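Local coordinates for pirin family protein (Acinetobacter baumannii, PDB 6D0P) that probably acts as a metal-dependent quercetin 2,3-dioxygenase, a pirin-family enzyme with two cupin domains and a predicted iron site, at residues A155-G160 with Q194-Y199; G188-G193 with T246-L251; T206-L211 with N221-K226; G213-N218 with F238-E243. One frame throughout, in Å; residues are numbered along the deposited sequence. Where two conformers were deposited one is given.

Interaction 1 (A155-G160 with Q194-Y199). With MG (magnesium ion), chain F.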
loop_
_atom_site.group_PDB
_atom_site.type_symbol
_atom_site.label_atom_id
_atom_site.label_comp_id
_atom_site.label_asym_id
_atom_site.label_seq_id
_atom_site.Cartn_x
_atom_site.Cartn_y
_atom_site.Cartn_z
ATOM N N ALA A 155 3.701 -13.585 -15.827
ATOM C CA ALA A 155 4.255 -14.832 -15.323
ATOM C C ALA A 155 5.780 -14.685 -15.273
ATOM O O ALA A 155 6.392 -14.349 -16.278
ATOM C CB ALA A 155 3.852 -15.992 -16.189
ATOM N N LEU A 156 6.378 -14.922 -14.112
ATOM C CA LEU A 156 7.826 -14.767 -13.967
ATOM C C LEU A 156 8.565 -16.080 -14.269
ATOM O O LEU A 156 9.789 -16.072 -14.448
ATOM C CB LEU A 156 8.127 -14.319 -12.535
ATOM C CG LEU A 156 7.589 -12.953 -12.152
ATOM C CD1 LEU A 156 7.837 -12.689 -10.681
ATOM C CD2 LEU A 156 8.218 -11.876 -13.038
ATOM N N ASP A 157 7.861 -17.204 -14.206
ATOM C CA ASP A 157 8.461 -18.483 -14.528
ATOM C C ASP A 157 7.332 -19.419 -14.969
ATOM O O ASP A 157 6.199 -18.964 -15.112
ATOM C CB ASP A 157 9.251 -19.057 -13.352
ATOM C CG ASP A 157 8.448 -19.170 -12.068
ATOM O OD1 ASP A 157 7.214 -19.476 -12.145
ATOM O OD2 ASP A 157 9.060 -18.950 -10.989
ATOM N N GLU A 158 7.659 -20.690 -15.144
ATOM C CA GLU A 158 6.700 -21.668 -15.597
ATOM C C GLU A 158 6.194 -22.489 -14.408
ATOM O O GLU A 158 5.574 -23.543 -14.606
ATOM C CB GLU A 158 7.352 -22.561 -16.655
ATOM C CG GLU A 158 7.795 -21.789 -17.888
ATOM C CD GLU A 158 8.556 -22.597 -18.917
ATOM O OE1 GLU A 158 8.145 -23.742 -19.180
ATOM O OE2 GLU A 158 9.531 -22.075 -19.481
ATOM N N HIS A 159 6.412 -21.996 -13.186
ATOM C CA HIS A 159 6.063 -22.761 -12.005
ATOM C C HIS A 159 4.984 -22.088 -11.162
ATOM O O HIS A 159 4.655 -22.606 -10.099
ATOM C CB HIS A 159 7.337 -23.032 -11.188
ATOM C CG HIS A 159 8.287 -23.915 -11.913
ATOM N ND1 HIS A 159 9.432 -23.430 -12.528
ATOM C CD2 HIS A 159 8.234 -25.235 -12.180
ATOM C CE1 HIS A 159 10.061 -24.425 -13.110
ATOM N NE2 HIS A 159 9.338 -25.538 -12.926
ATOM N N GLY A 160 4.437 -20.962 -11.603
ATOM C CA GLY A 160 3.392 -20.315 -10.836
ATOM C C GLY A 160 3.793 -18.962 -10.267
ATOM O O GLY A 160 2.945 -18.289 -9.653
ATOM N N GLN A 194 12.404 -20.809 -7.074
ATOM C CA GLN A 194 12.585 -20.023 -8.304
ATOM C C GLN A 194 13.261 -18.684 -7.992
ATOM O O GLN A 194 12.913 -18.034 -6.965
ATOM C CB GLN A 194 11.238 -19.783 -8.982
ATOM C CG GLN A 194 10.551 -21.078 -9.381
ATOM C CD GLN A 194 11.339 -21.846 -10.419
ATOM O OE1 GLN A 194 11.861 -21.282 -11.386
ATOM N NE2 GLN A 194 11.399 -23.154 -10.245
ATOM N N LYS A 195 14.153 -18.284 -8.918
ATOM C CA LYS A 195 14.939 -17.065 -8.849
ATOM C C LYS A 195 14.529 -16.083 -9.957
ATOM O O LYS A 195 14.247 -16.508 -11.085
ATOM C CB LYS A 195 16.428 -17.356 -9.025
ATOM C CG LYS A 195 17.296 -16.108 -8.926
ATOM C CD LYS A 195 18.778 -16.362 -8.850
ATOM C CE LYS A 195 19.562 -15.071 -8.743
ATOM N NZ LYS A 195 21.016 -15.327 -8.646
ATOM N N HIS A 196 14.578 -14.784 -9.643
ATOM C CA HIS A 196 14.148 -13.731 -10.555
ATOM C C HIS A 196 14.986 -12.465 -10.384
ATOM O O HIS A 196 15.282 -12.063 -9.268
ATOM C CB HIS A 196 12.683 -13.398 -10.291
ATOM C CG HIS A 196 11.857 -14.622 -10.148
ATOM N ND1 HIS A 196 11.334 -15.286 -11.244
ATOM C CD2 HIS A 196 11.499 -15.330 -9.050
ATOM C CE1 HIS A 196 10.679 -16.351 -10.831
ATOM N NE2 HIS A 196 10.741 -16.385 -9.474
ATOM N N THR A 197 15.329 -11.846 -11.508
ATOM C CA THR A 197 16.046 -10.578 -11.511
ATOM C C THR A 197 15.050 -9.479 -11.889
ATOM O O THR A 197 14.319 -9.585 -12.886
ATOM C CB THR A 197 17.252 -10.619 -12.458
ATOM O OG1 THR A 197 18.163 -11.556 -11.898
ATOM C CG2 THR A 197 17.948 -9.283 -12.619
ATOM N N LEU A 198 14.993 -8.444 -11.072
ATOM C CA LEU A 198 14.111 -7.331 -11.358
ATOM C C LEU A 198 14.968 -6.105 -11.673
ATOM O O LEU A 198 16.075 -5.931 -11.124
ATOM C CB LEU A 198 13.191 -7.061 -10.163
ATOM C CG LEU A 198 12.205 -8.177 -9.825
ATOM C CD1 LEU A 198 12.903 -9.306 -9.085
ATOM C CD2 LEU A 198 11.051 -7.640 -8.998
ATOM N N TYR A 199 14.454 -5.290 -12.583
ATOM C CA TYR A 199 15.094 -4.050 -12.980
ATOM C C TYR A 199 14.200 -2.894 -12.558
ATOM O O TYR A 199 12.976 -2.907 -12.813
ATOM C CB TYR A 199 15.352 -4.000 -14.483
ATOM C CG TYR A 199 16.259 -5.105 -14.941
ATOM C CD1 TYR A 199 17.632 -5.019 -14.788
ATOM C CD2 TYR A 199 15.731 -6.263 -15.483
ATOM C CE1 TYR A 199 18.463 -6.055 -15.191
ATOM C CE2 TYR A 199 16.547 -7.301 -15.896
ATOM C CZ TYR A 199 17.917 -7.199 -15.743
ATOM O OH TYR A 199 18.697 -8.235 -16.163
HETATM MG MG MG F . 11.452 -15.628 -15.716
HETATM O O HOH W 1 12.422 -15.127 -13.740
HETATM O O HOH W 2 10.363 -16.157 -17.386
HETATM O O HOH W 3 10.699 -13.644 -15.915
HETATM O O HOH W 4 13.193 -14.975 -16.719
#
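A surface magnesium site joins Leu156, in the loop after strand 153-155, to His196 on the edge strand 195-199. Leu156 O coordinates the magnesium ion at 2.1 Å, and one of the four water ligands lies 2.7 Å from His196 ND1, so the imidazole acts as a second-shell group, hydrogen-bonded to a water that binds the metal. Leu156 CD1 lies over one face of that ring, and Leu156 CB approaches ND1 at 3.6 Å. At the ring edge, near its plane, Asp157 OD2 stands 3.1 Å from His196 CE1. The same oxygen is 3.1 Å from Gln194 CG, the carboxylate plane being 83° from the Gln194 amide plane. Asp157 OD1 accepts from His159 N (2.8 Å), which comes from above the carboxylate plane, forming an Asx turn, while OD2 has Ser161 OG as its hydrogen-bond partner. Farther along the loop, the His159 and Gln194 side chains cross at about a right angle, though ring and amide planes are only 31° apart; His159 ND1 lies 3.0 Å from Gln194 NE2, too poorly angled for a hydrogen bond. Loop and strand are therefore joined mainly by packing and a metal-bound water, and the carboxylate beside CE1 would probably polarise that C-H.

Interaction 2 (G188-G193 with T246-L251)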
loop_
_atom_site.group_PDB
_atom_site.type_symbol
_atom_site.label_atom_id
_atom_site.label_comp_id
_atom_site.label_asym_id
_atom_site.label_seq_id
_atom_site.Cartn_x
_atom_site.Cartn_y
_atom_site.Cartn_z
ATOM N N GLY A 188 2.783 -9.832 -5.845
ATOM C CA GLY A 188 2.737 -11.137 -6.479
ATOM C C GLY A 188 3.203 -12.250 -5.571
ATOM O O GLY A 188 3.222 -12.107 -4.336
ATOM N N LYS A 189 3.517 -13.367 -6.226
ATOM C CA LYS A 189 3.917 -14.561 -5.563
ATOM C C LYS A 189 5.127 -15.156 -6.284
ATOM O O LYS A 189 5.141 -15.272 -7.519
ATOM C CB LYS A 189 2.754 -15.561 -5.553
ATOM C CG LYS A 189 3.057 -16.912 -4.929
ATOM C CD LYS A 189 1.921 -17.887 -5.163
ATOM C CE LYS A 189 2.195 -19.270 -4.625
ATOM N NZ LYS A 189 1.200 -20.235 -5.148
ATOM N N LEU A 190 6.113 -15.531 -5.494
ATOM C CA LEU A 190 7.299 -16.221 -5.996
ATOM C C LEU A 190 7.248 -17.635 -5.421
ATOM O O LEU A 190 7.194 -17.805 -4.193
ATOM C CB LEU A 190 8.569 -15.520 -5.521
ATOM C CG LEU A 190 8.682 -14.046 -5.854
ATOM C CD1 LEU A 190 10.002 -13.492 -5.333
ATOM C CD2 LEU A 190 8.541 -13.806 -7.346
ATOM N N VAL A 191 7.305 -18.627 -6.292
ATOM C CA VAL A 191 7.195 -20.018 -5.872
ATOM C C VAL A 191 8.577 -20.518 -5.422
ATOM O O VAL A 191 9.643 -20.271 -6.067
ATOM C CB VAL A 191 6.614 -20.894 -7.002
ATOM C CG1 VAL A 191 6.686 -22.378 -6.679
ATOM C CG2 VAL A 191 5.191 -20.478 -7.332
ATOM N N LYS A 192 8.510 -21.350 -4.353
ATOM C CA LYS A 192 9.691 -21.928 -3.771
ATOM C C LYS A 192 10.589 -22.514 -4.864
ATOM O O LYS A 192 10.105 -23.199 -5.784
ATOM C CB LYS A 192 9.250 -23.013 -2.785
ATOM C CG LYS A 192 10.375 -23.782 -2.113
ATOM C CD LYS A 192 9.864 -24.805 -1.124
ATOM C CE LYS A 192 10.977 -25.557 -0.441
ATOM N NZ LYS A 192 10.443 -26.666 0.384
ATOM N N GLY A 193 11.872 -22.210 -4.743
ATOM C CA GLY A 193 12.917 -22.740 -5.626
ATOM C C GLY A 193 13.107 -21.925 -6.899
ATOM O O GLY A 193 13.909 -22.305 -7.735
ATOM N N THR A 246 6.246 -17.325 -1.551
ATOM C CA THR A 246 6.333 -16.006 -0.932
ATOM C C THR A 246 5.352 -15.011 -1.569
ATOM O O THR A 246 5.312 -14.892 -2.781
ATOM C CB THR A 246 7.773 -15.484 -1.079
ATOM O OG1 THR A 246 8.676 -16.377 -0.419
ATOM C CG2 THR A 246 7.949 -14.079 -0.555
ATOM N N LYS A 247 4.587 -14.307 -0.739
ATOM C CA LYS A 247 3.761 -13.212 -1.159
ATOM C C LYS A 247 4.574 -11.930 -0.927
ATOM O O LYS A 247 5.064 -11.697 0.207
ATOM C CB LYS A 247 2.453 -13.085 -0.364
ATOM C CG LYS A 247 1.514 -14.284 -0.358
ATOM C CD LYS A 247 0.490 -14.161 0.785
ATOM C CE LYS A 247 -0.288 -15.418 1.127
ATOM N NZ LYS A 247 -1.149 -15.207 2.328
ATOM N N PHE A 248 4.734 -11.136 -1.974
ATOM C CA PHE A 248 5.598 -9.950 -1.882
ATOM C C PHE A 248 4.967 -8.719 -2.541
ATOM O O PHE A 248 3.971 -8.793 -3.275
ATOM C CB PHE A 248 6.932 -10.214 -2.605
ATOM C CG PHE A 248 6.804 -10.288 -4.105
ATOM C CD1 PHE A 248 6.877 -9.145 -4.895
ATOM C CD2 PHE A 248 6.586 -11.495 -4.739
ATOM C CE1 PHE A 248 6.686 -9.205 -6.267
ATOM C CE2 PHE A 248 6.434 -11.560 -6.119
ATOM C CZ PHE A 248 6.475 -10.418 -6.887
ATOM N N LEU A 249 5.560 -7.583 -2.206
ATOM C CA LEU A 249 5.353 -6.347 -2.930
ATOM C C LEU A 249 6.718 -5.746 -3.217
ATOM O O LEU A 249 7.685 -5.917 -2.426
ATOM C CB LEU A 249 4.521 -5.314 -2.170
ATOM C CG LEU A 249 3.066 -5.687 -1.992
ATOM C CD1 LEU A 249 2.842 -6.165 -0.587
ATOM C CD2 LEU A 249 2.167 -4.508 -2.305
ATOM N N VAL A 250 6.821 -5.135 -4.364
ATOM C CA VAL A 250 7.989 -4.319 -4.669
ATOM C C VAL A 250 7.469 -2.891 -4.890
ATOM O O VAL A 250 6.584 -2.672 -5.718
ATOM C CB VAL A 250 8.767 -4.849 -5.876
ATOM C CG1 VAL A 250 9.859 -3.891 -6.321
ATOM C CG2 VAL A 250 9.336 -6.225 -5.600
ATOM N N LEU A 251 8.016 -1.945 -4.145
ATOM C CA LEU A 251 7.602 -0.562 -4.214
ATOM C C LEU A 251 8.812 0.272 -4.611
ATOM O O LEU A 251 9.836 0.209 -3.926
ATOM C CB LEU A 251 7.115 -0.128 -2.837
ATOM C CG LEU A 251 6.089 -1.034 -2.176
ATOM C CD1 LEU A 251 5.840 -0.564 -0.753
ATOM C CD2 LEU A 251 4.788 -1.074 -2.966
#
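Gly188, Lys189 and Leu190 pair with Phe248, Lys247 and Thr246 in an antiparallel ladder, the two short strand axes coming within 4.7 Å at 131° between their N-to-C directions. Both strands belong to the large antiparallel sheet of the C-terminal cupin barrel, where 183-190 and 245-253 are neighbours. Gly188 with Phe248 and Leu190 with Thr246 are the hydrogen-bonded pairs; Phe248 N to Gly188 O is 3.0 Å, and Thr246 N to Leu190 O is 2.8 Å. Between them the non-hydrogen-bonded pair Lys189 and Lys247 draws the backbones close, with Lys189 CA only 3.1 Å from Thr246 O in a CA-H...O contact.

Phe248 dominates the face it shares with Leu190 and Thr246. Its CG sits between the backbone N and the carbonyl carbon (chi1 70°), and the ring lies back over the facing strand. Gly188 CA stands over one ring face, a CH-pi contact at 27° from the ring normal. Gly188 N lies 3.8 Å above the plane of the Phe248 ring, over its centre, which shows how closely the ring is laid on the backbone. Leu190 crosses the phenylalanine at about a right angle. The other face carries the two lysines; Lys247 NZ forms salt bridges with Glu212 and Glu124. Tightest among the apolar side-chain contacts is Leu190 CD2 against Phe248 CE2, at 3.3 Å.

Interaction 3 (T206-L211 with N221-K226)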
loop_
_atom_site.group_PDB
_atom_site.type_symbol
_atom_site.label_atom_id
_atom_site.label_comp_id
_atom_site.label_asym_id
_atom_site.label_seq_id
_atom_site.Cartn_x
_atom_site.Cartn_y
_atom_site.Cartn_z
ATOM N N THR A 206 13.657 1.845 -3.375
ATOM C CA THR A 206 13.313 0.491 -3.698
ATOM C C THR A 206 13.084 -0.271 -2.401
ATOM O O THR A 206 14.027 -0.449 -1.594
ATOM C CB THR A 206 14.410 -0.178 -4.534
ATOM O OG1 THR A 206 14.624 0.564 -5.738
ATOM C CG2 THR A 206 14.055 -1.599 -4.899
ATOM N N LEU A 207 11.831 -0.635 -2.167
ATOM C CA LEU A 207 11.446 -1.368 -0.987
ATOM C C LEU A 207 10.941 -2.755 -1.393
ATOM O O LEU A 207 10.098 -2.863 -2.301
ATOM C CB LEU A 207 10.340 -0.593 -0.264
ATOM C CG LEU A 207 10.630 0.873 0.012
ATOM C CD1 LEU A 207 9.398 1.541 0.572
ATOM C CD2 LEU A 207 11.817 1.022 0.970
ATOM N N VAL A 208 11.465 -3.798 -0.758
ATOM C CA VAL A 208 11.005 -5.174 -0.982
ATOM C C VAL A 208 10.232 -5.585 0.264
ATOM O O VAL A 208 10.785 -5.620 1.364
ATOM C CB VAL A 208 12.161 -6.143 -1.263
ATOM C CG1 VAL A 208 11.683 -7.582 -1.423
ATOM C CG2 VAL A 208 12.954 -5.670 -2.473
ATOM N N VAL A 209 8.944 -5.792 0.081
ATOM C CA VAL A 209 8.072 -6.158 1.189
ATOM C C VAL A 209 7.737 -7.649 1.067
ATOM O O VAL A 209 7.252 -8.087 0.029
ATOM C CB VAL A 209 6.792 -5.311 1.212
ATOM C CG1 VAL A 209 5.880 -5.701 2.378
ATOM C CG2 VAL A 209 7.114 -3.831 1.263
ATOM N N VAL A 210 8.056 -8.399 2.112
ATOM C CA VAL A 210 7.731 -9.788 2.181
ATOM C C VAL A 210 6.563 -9.922 3.154
ATOM O O VAL A 210 6.722 -9.720 4.338
ATOM C CB VAL A 210 8.942 -10.640 2.605
ATOM C CG1 VAL A 210 8.590 -12.123 2.684
ATOM C CG2 VAL A 210 10.108 -10.408 1.668
ATOM N N LEU A 211 5.384 -10.242 2.637
ATOM C CA LEU A 211 4.217 -10.389 3.480
ATOM C C LEU A 211 4.231 -11.740 4.192
ATOM O O LEU A 211 3.955 -11.820 5.406
ATOM C CB LEU A 211 2.952 -10.251 2.630
ATOM C CG LEU A 211 2.785 -8.923 1.904
ATOM C CD1 LEU A 211 1.561 -8.978 0.999
ATOM C CD2 LEU A 211 2.686 -7.757 2.872
ATOM N N ASN A 221 21.078 -12.143 1.299
ATOM C CA ASN A 221 20.298 -11.693 2.474
ATOM C C ASN A 221 18.893 -12.293 2.448
ATOM O O ASN A 221 18.071 -11.973 1.595
ATOM C CB ASN A 221 20.250 -10.169 2.581
ATOM C CG ASN A 221 21.574 -9.586 3.038
ATOM O OD1 ASN A 221 22.297 -9.040 2.220
ATOM N ND2 ASN A 221 21.893 -9.703 4.328
ATOM N N ARG A 222 18.612 -13.130 3.431
ATOM C CA ARG A 222 17.325 -13.771 3.496
ATOM C C ARG A 222 16.335 -12.912 4.283
ATOM O O ARG A 222 16.669 -12.351 5.318
ATOM C CB ARG A 222 17.487 -15.146 4.133
ATOM C CG ARG A 222 16.185 -15.918 4.245
ATOM C CD ARG A 222 16.497 -17.360 4.555
ATOM N NE ARG A 222 15.287 -18.077 4.908
ATOM C CZ ARG A 222 15.158 -19.377 4.813
ATOM N NH1 ARG A 222 16.173 -20.095 4.353
ATOM N NH2 ARG A 222 14.029 -19.951 5.179
ATOM N N LEU A 223 15.114 -12.831 3.772
ATOM C CA LEU A 223 14.032 -12.063 4.380
ATOM C C LEU A 223 12.865 -13.004 4.684
ATOM O O LEU A 223 12.505 -13.815 3.836
ATOM C CB LEU A 223 13.541 -10.990 3.417
ATOM C CG LEU A 223 14.568 -9.996 2.891
ATOM C CD1 LEU A 223 13.891 -9.063 1.909
ATOM C CD2 LEU A 223 15.210 -9.210 4.033
ATOM N N GLU A 224 12.271 -12.856 5.868
ATOM C CA GLU A 224 11.099 -13.632 6.277
ATOM C C GLU A 224 9.836 -12.759 6.184
ATOM O O GLU A 224 9.899 -11.585 5.804
ATOM C CB GLU A 224 11.288 -14.116 7.715
ATOM C CG GLU A 224 12.616 -14.831 7.936
ATOM C CD GLU A 224 12.659 -16.224 7.321
ATOM O OE1 GLU A 224 11.677 -16.997 7.536
ATOM O OE2 GLU A 224 13.677 -16.546 6.647
ATOM N N GLY A 225 8.698 -13.319 6.602
ATOM C CA GLY A 225 7.410 -12.628 6.530
ATOM C C GLY A 225 7.322 -11.417 7.448
ATOM O O GLY A 225 8.019 -11.323 8.456
ATOM N N LYS A 226 6.431 -10.519 7.053
ATOM C CA LYS A 226 6.160 -9.287 7.784
ATOM C C LYS A 226 7.441 -8.448 7.822
ATOM O O LYS A 226 7.773 -7.885 8.872
ATOM C CB LYS A 226 5.675 -9.569 9.211
ATOM C CG LYS A 226 4.519 -10.550 9.370
ATOM C CD LYS A 226 4.107 -10.717 10.827
ATOM C CE LYS A 226 3.381 -12.007 11.136
ATOM N NZ LYS A 226 2.099 -12.110 10.408
HETATM O O HOH W 5 3.207 -13.383 7.385
#
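Two flat backbone groups, the carbonyls of Val210 and Leu211, converge on the amide of Lys226. Lys226 N stands above the plane of the Leu211 carbonyl, 65° out of it, and bonds to Leu211 O at 3.2 Å with an N-H...O angle of 141°. Its separation from Val210 O is shorter, 2.8 Å, yet that bond is bent and weak, so the single N-H is shared unequally between the two oxygens. A water donates to Leu211 O at 2.6 Å, giving this carbonyl a second donor, and the same water is weakly linked to Lys226 NZ. The lysine ammonium end also makes a cation-pi contact with Tyr26.

A third carbonyl, that of Glu224, is met by a methyl group: Val210 CG1, anti to its own backbone N (chi1 180°), lies 3.4 Å from Glu224 O. This oxygen has a hydrogen-bond partner in Thr227 OG1. The other branch, Val210 CG2, packs against Leu223 CB at 3.9 Å, and Val208 CG1 reaches Leu223 CD1 more loosely, at 4.3 Å.

These side chains fill the space between two sheets of the C-terminal cupin barrel: strand 205-210 runs in the seven-stranded sheet and strand 221-224 at the edge of the four-stranded one. The chain turns a corner at Leu211, beside the bend at Gly225 and Lys226. Gly225 CA passes 3.7 Å from Leu211 O. Away from the barrel interior, Arg222 NE forms a salt bridge with Glu224 OE2 at 2.8 Å, meeting it nearly along its C-O axis, with the oxygen slightly tilted from the guanidinium plane.

Interaction 4 (G213-N218 with F238-E243)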
loop_
_atom_site.group_PDB
_atom_site.type_symbol
_atom_site.label_atom_id
_atom_site.label_comp_id
_atom_site.label_asym_id
_atom_site.label_seq_id
_atom_site.Cartn_x
_atom_site.Cartn_y
_atom_site.Cartn_z
ATOM N N GLY A 213 6.333 -15.825 3.773
ATOM C CA GLY A 213 7.284 -16.678 3.077
ATOM C C GLY A 213 8.715 -16.372 3.459
ATOM O O GLY A 213 8.999 -15.935 4.591
ATOM N N ALA A 214 9.614 -16.587 2.495
ATOM C CA ALA A 214 11.055 -16.447 2.724
ATOM C C ALA A 214 11.756 -16.334 1.376
ATOM O O ALA A 214 11.626 -17.245 0.531
ATOM C CB ALA A 214 11.577 -17.643 3.469
ATOM N N VAL A 215 12.480 -15.233 1.178
ATOM C CA VAL A 215 13.146 -14.976 -0.086
ATOM C C VAL A 215 14.517 -14.332 0.171
ATOM O O VAL A 215 14.670 -13.497 1.087
ATOM C CB VAL A 215 12.254 -14.096 -0.978
ATOM C CG1 VAL A 215 11.779 -12.854 -0.242
ATOM C CG2 VAL A 215 12.934 -13.727 -2.285
ATOM N N VAL A 216 15.498 -14.725 -0.653
ATOM C CA VAL A 216 16.866 -14.256 -0.546
ATOM C C VAL A 216 17.061 -13.150 -1.582
ATOM O O VAL A 216 16.774 -13.352 -2.767
ATOM C CB VAL A 216 17.878 -15.399 -0.758
ATOM C CG1 VAL A 216 19.312 -14.892 -0.719
ATOM C CG2 VAL A 216 17.683 -16.516 0.252
ATOM N N VAL A 217 17.546 -11.993 -1.123
ATOM C CA VAL A 217 17.834 -10.859 -1.988
ATOM C C VAL A 217 19.334 -10.868 -2.343
ATOM O O VAL A 217 20.198 -10.957 -1.454
ATOM C CB VAL A 217 17.460 -9.531 -1.302
ATOM C CG1 VAL A 217 17.694 -8.338 -2.212
ATOM C CG2 VAL A 217 16.043 -9.540 -0.768
ATOM N N ASN A 218 19.633 -10.735 -3.630
ATOM C CA ASN A 218 21.011 -10.660 -4.145
ATOM C C ASN A 218 21.880 -11.809 -3.614
ATOM O O ASN A 218 23.042 -11.587 -3.281
ATOM C CB ASN A 218 21.646 -9.303 -3.835
ATOM C CG ASN A 218 20.954 -8.176 -4.565
ATOM O OD1 ASN A 218 20.292 -8.415 -5.565
ATOM N ND2 ASN A 218 21.099 -6.951 -4.078
ATOM N N PHE A 238 18.239 -6.038 -8.925
ATOM C CA PHE A 238 18.386 -6.904 -7.786
ATOM C C PHE A 238 17.697 -8.225 -8.114
ATOM O O PHE A 238 16.896 -8.297 -9.065
ATOM C CB PHE A 238 17.830 -6.264 -6.511
ATOM C CG PHE A 238 16.344 -6.022 -6.498
ATOM C CD1 PHE A 238 15.809 -4.885 -7.076
ATOM C CD2 PHE A 238 15.484 -6.930 -5.889
ATOM C CE1 PHE A 238 14.437 -4.663 -7.072
ATOM C CE2 PHE A 238 14.117 -6.693 -5.858
ATOM C CZ PHE A 238 13.593 -5.558 -6.448
ATOM N N SER A 239 17.997 -9.229 -7.322
ATOM C CA SER A 239 17.437 -10.560 -7.537
ATOM C C SER A 239 16.690 -11.034 -6.290
ATOM O O SER A 239 17.030 -10.669 -5.142
ATOM C CB SER A 239 18.505 -11.554 -7.935
ATOM O OG SER A 239 19.382 -11.859 -6.851
ATOM N N LEU A 240 15.692 -11.863 -6.532
ATOM C CA LEU A 240 14.926 -12.504 -5.485
ATOM C C LEU A 240 14.901 -14.009 -5.781
ATOM O O LEU A 240 14.621 -14.432 -6.914
ATOM C CB LEU A 240 13.500 -11.950 -5.453
ATOM C CG LEU A 240 13.310 -10.488 -5.060
ATOM C CD1 LEU A 240 11.832 -10.142 -5.078
ATOM C CD2 LEU A 240 13.883 -10.202 -3.682
ATOM N N ASN A 241 15.180 -14.801 -4.770
ATOM C CA ASN A 241 15.218 -16.261 -4.905
ATOM C C ASN A 241 14.388 -16.837 -3.766
ATOM O O ASN A 241 14.784 -16.716 -2.612
ATOM C CB ASN A 241 16.663 -16.769 -4.866
ATOM C CG ASN A 241 16.832 -18.164 -5.434
ATOM O OD1 ASN A 241 15.854 -18.849 -5.730
ATOM N ND2 ASN A 241 18.078 -18.582 -5.608
ATOM N N ALA A 242 13.235 -17.424 -4.071
ATOM C CA ALA A 242 12.331 -17.911 -3.016
ATOM C C ALA A 242 12.799 -19.238 -2.388
ATOM O O ALA A 242 13.044 -20.220 -3.077
ATOM C CB ALA A 242 10.942 -18.050 -3.581
ATOM N N GLU A 243 12.807 -19.280 -1.056
ATOM C CA GLU A 243 13.137 -20.492 -0.286
ATOM C C GLU A 243 11.831 -21.198 0.124
ATOM O O GLU A 243 11.825 -22.374 0.519
ATOM C CB GLU A 243 13.981 -20.129 0.933
ATOM C CG GLU A 243 15.303 -19.469 0.579
ATOM C CD GLU A 243 16.427 -20.434 0.239
ATOM O OE1 GLU A 243 16.123 -21.572 -0.176
ATOM O OE2 GLU A 243 17.606 -20.048 0.379
HETATM O O HOH W 6 18.746 -13.705 -4.684
#
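Val217 and Leu240 lie side by side and point the same way, Val217 CG2 touching Leu240 CD2 at 3.7 Å. Val215 adds its CG2 to the same face, 3.7 Å from Leu240 CB in the conformer described; this branch is anti to the backbone N, beside the carbonyl carbon. Leu240 is thus touched by methyls of two valines from the neighbouring strand, and Ala242 completes the row.

On the opposite face Val216 and Glu243 approach at a slant, Val216 CG2 lying 3.5 Å from Glu243 OE2, so a methyl group rather than a donor faces this oxygen from across the strands. The Asn218 and Phe238 side chains cross at about a right angle, and Asn218 OD1 lies 3.4 Å from Phe238 CB. Asn218 OD1 accepts from Ser239 N at 3.0 Å, nearly in line with the side-chain carbonyl, while Asn218 N donates to Ser239 O. The side chain therefore continues the ladder where the backbone of Asn218 (phi 51°) leaves the strand. A water donates to Val216 O and is hydrogen-bonded to Ser239 OG, tying the serine to the facing strand.

The backbone supplies the regular frame: Val216 N to Asn241 O is 2.9 Å and almost straight at 174°, and Glu243 N to Ala214 O closes the ladder at the end where the chain turns its corners. Valine and leucine on the face toward Val208 and Val210, with Val216 and Asn241 on the other, are what is expected of an antiparallel strand pair in the smaller sheet of a cupin beta-barrel.

Overall arrangement
All four contacts belong to the C-terminal cupin half of the chain, whereas the manganese ligands His64, His66, His108 and Glu110 belong to the N-terminal half. Interaction 2 lies within the seven-stranded sheet and interaction 4 within the four-stranded sheet, their centres 8 Å apart; interaction 3 spans the two sheets, 8 Å from interaction 4 and 9 Å from interaction 2. Interaction 1 lies 9 Å from interaction 2 and 11 Å from interaction 4, touching both, and 16 Å from interaction 3. Along the chain, interactions 3 and 4 are nested inside the loop closed by interaction 2; interactions 1 and 2 alternate, as do 3 and 4, so strands distant in sequence become neighbours in both sheets.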